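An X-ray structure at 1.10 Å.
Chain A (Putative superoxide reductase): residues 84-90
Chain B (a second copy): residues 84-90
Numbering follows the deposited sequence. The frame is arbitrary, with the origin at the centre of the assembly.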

# COMPACT_ATOMS: atom_id res chain seq x y z
N GLY A 84 7.02 -7.74 -0.32
CA GLY A 84 6.21 -6.79 -1.05
C GLY A 84 4.74 -6.95 -0.70
O GLY A 84 4.37 -7.93 -0.13
N ARG A 85 3.98 -5.91 -1.06
CA ARG A 85 2.52 -5.94 -1.02
C ARG A 85 2.07 -5.58 -2.41
O ARG A 85 2.56 -4.60 -3.01
N TYR A 86 1.15 -6.39 -2.95
CA TYR A 86 0.74 -6.30 -4.35
C TYR A 86 -0.80 -6.18 -4.37
O TYR A 86 -1.50 -7.13 -4.00
N GLU A 87 -1.24 -4.99 -4.71
CA GLU A 87 -2.64 -4.64 -4.62
C GLU A 87 -3.31 -4.75 -5.98
O GLU A 87 -2.75 -4.27 -6.97
N PHE A 88 -4.52 -5.27 -5.98
CA PHE A 88 -5.34 -5.50 -7.17
C PHE A 88 -6.55 -4.58 -7.02
O PHE A 88 -7.44 -4.94 -6.21
N ASN A 89 -6.54 -3.43 -7.69
CA ASN A 89 -7.39 -2.34 -7.27
C ASN A 89 -8.52 -1.96 -8.21
O ASN A 89 -9.26 -1.02 -7.93
N ALA A 90 -8.67 -2.66 -9.34
CA ALA A 90 -9.78 -2.43 -10.26
C ALA A 90 -10.71 -3.62 -10.23
O ALA A 90 -10.25 -4.76 -10.38
N GLY B 84 3.80 9.29 2.90
CA GLY B 84 3.05 8.12 3.25
C GLY B 84 1.90 7.91 2.28
O GLY B 84 1.56 8.79 1.54
N ARG B 85 1.36 6.68 2.34
CA ARG B 85 0.13 6.32 1.65
C ARG B 85 -0.78 5.77 2.72
O ARG B 85 -0.37 4.91 3.54
N TYR B 86 -2.02 6.26 2.74
CA TYR B 86 -2.98 5.98 3.82
C TYR B 86 -4.26 5.45 3.16
O TYR B 86 -4.96 6.20 2.46
N GLU B 87 -4.48 4.17 3.34
CA GLU B 87 -5.54 3.46 2.66
C GLU B 87 -6.75 3.31 3.58
O GLU B 87 -6.58 2.93 4.74
N PHE B 88 -7.92 3.48 3.01
CA PHE B 88 -9.22 3.41 3.70
C PHE B 88 -9.94 2.21 3.09
O PHE B 88 -10.43 2.37 1.95
N ASN B 89 -9.92 1.06 3.77
CA ASN B 89 -10.17 -0.18 3.09
C ASN B 89 -11.45 -0.91 3.45
O ASN B 89 -11.71 -1.99 2.93
N ALA B 90 -12.27 -0.35 4.34
CA ALA B 90 -13.56 -0.93 4.69
C ALA B 90 -14.66 -0.03 4.18
O ALA B 90 -14.64 1.19 4.44

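Two buried carboxylates come together at the centre of this contact: OE2 of A:Glu87 lies only 2.5 Å from OE2 of B:Glu87. Two charged carboxylates would repel each other at this distance, and oxygens this close suggest that one acid group probably holds a proton and donates it, although the coordinates do not settle the matter. An exact two-fold axis relates the copies, so each interaction described for one chain recurs in the other.

The backbones stand well apart. The strand axes approach no closer than 13.2 Å and their directions differ by 50°, while the CA atoms of A:Glu87 and B:Glu87 are 11.3 Å from each other. Long polar side chains must therefore span the gap, and the contact buries a modest 156 Å². A:Arg85, A:Glu87 and A:Asn89, like their counterparts in chain B, direct their CA-to-CB bonds toward the other copy. The alternation follows from the extended backbone, which sends successive side chains to opposite faces; A:Tyr86 and A:Phe88, both m at chi1, remain more than 10 Å from the partner stretch, and A:Gly84 and A:Ala90 also make no contact, as is true of their symmetry mates.

Arginine suits its place because it combines reach with several donors. A:Arg85 is t at chi1, chi2 and chi3, nearly fully extended, and its guanidinium serves both copies. Its NE donates to OE2 of A:Glu87 at 2.9 Å, a salt bridge within the chain, while its NH2 reaches across to OE1 of B:Glu87, also at 2.9 Å. The second salt bridge includes a hydrogen bond that is weak, with an angle of 130° at the hydrogen. B:Glu87 OE1 lies near the guanidinium plane, at its edge, where the N-H groups point. Two positively charged arginines thus flank the pair of acids and offset the charge gathered there.

Glutamate carries two acceptors at the end of a flexible arm. A:Glu87, m at chi1 and t at chi2, uses both: OE2 faces its symmetry mate and takes the bond from its own arginine, while OE1 receives NH2 of B:Arg85 at 2.9 Å.

Asparagine completes the arrangement with an uncharged amide. A:Asn89, m at chi1, donates from ND2 to OE1 of A:Glu87 at 3.1 Å with a nearly straight angle of 170°, helping to fix the carboxylate. ND2 of A:Asn89 and NH2 of B:Arg85 both donate to OE1 of A:Glu87, which brings these two nitrogens within 3.7 Å of each other. Both nitrogens also have hydrogen-bonding partners elsewhere in the structure.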

# COMPACT_ATOMS: atom_id res chain seq x y z
CB ARG A 85 1.97 -4.94 0.01
CG ARG A 85 0.42 -4.86 -0.00
CD ARG A 85 -0.06 -3.93 1.07
NE ARG A 85 -1.45 -3.49 0.94
CZ ARG A 85 -2.40 -3.65 1.88
NH1 ARG A 85 -2.29 -4.52 2.89
NH2 ARG A 85 -3.53 -2.94 1.77
CB TYR A 86 1.21 -7.57 -5.10
CG TYR A 86 2.67 -7.91 -4.81
CD1 TYR A 86 3.70 -7.20 -5.46
CD2 TYR A 86 3.01 -8.81 -3.84
CE1 TYR A 86 5.07 -7.43 -5.13
CE2 TYR A 86 4.36 -9.04 -3.53
CZ TYR A 86 5.36 -8.36 -4.14
OH TYR A 86 6.66 -8.64 -3.78
CB GLU A 87 -2.79 -3.21 -4.08
CG GLU A 87 -2.29 -3.06 -2.69
CD GLU A 87 -2.53 -1.69 -2.12
OE1 GLU A 87 -3.17 -0.83 -2.74
OE2 GLU A 87 -2.02 -1.45 -0.99
CB PHE A 88 -5.73 -6.97 -7.26
CG PHE A 88 -4.55 -7.89 -7.02
CD1 PHE A 88 -3.42 -7.83 -7.85
CD2 PHE A 88 -4.55 -8.78 -5.98
CE1 PHE A 88 -2.33 -8.65 -7.57
CE2 PHE A 88 -3.44 -9.55 -5.74
CZ PHE A 88 -2.33 -9.49 -6.54
CB ASN A 89 -6.56 -1.12 -6.89
CG ASN A 89 -5.72 -1.37 -5.65
OD1 ASN A 89 -6.01 -2.30 -4.90
ND2 ASN A 89 -4.68 -0.55 -5.42
CB ALA A 90 -9.26 -2.19 -11.67
CB ARG B 85 0.38 5.28 0.55
CG ARG B 85 -0.94 4.78 -0.12
CD ARG B 85 -0.63 3.83 -1.23
NE ARG B 85 -1.76 3.03 -1.71
CZ ARG B 85 -2.20 2.99 -2.98
NH1 ARG B 85 -1.89 3.92 -3.89
NH2 ARG B 85 -3.02 2.00 -3.33
CB TYR B 86 -3.24 7.28 4.61
CG TYR B 86 -1.95 8.01 4.99
CD1 TYR B 86 -1.17 7.56 6.06
CD2 TYR B 86 -1.47 9.04 4.20
CE1 TYR B 86 0.09 8.17 6.36
CE2 TYR B 86 -0.25 9.63 4.51
CZ TYR B 86 0.52 9.21 5.55
OH TYR B 86 1.73 9.85 5.78
CB GLU B 87 -5.05 2.09 2.21
CG GLU B 87 -3.96 2.16 1.20
CD GLU B 87 -3.56 0.82 0.67
OE1 GLU B 87 -4.15 -0.22 1.00
OE2 GLU B 87 -2.55 0.79 -0.10
CB PHE B 88 -9.98 4.71 3.52
CG PHE B 88 -9.11 5.92 3.76
CD1 PHE B 88 -8.49 6.11 5.01
CD2 PHE B 88 -8.89 6.84 2.78
CE1 PHE B 88 -7.65 7.22 5.20
CE2 PHE B 88 -8.03 7.91 3.00
CZ PHE B 88 -7.42 8.09 4.21
CB ASN B 89 -8.96 -1.11 3.19
CG ASN B 89 -7.76 -0.57 2.43
OD1 ASN B 89 -7.93 0.30 1.57
ND2 ASN B 89 -6.55 -1.07 2.74
CB ALA B 90 -13.67 -1.11 6.20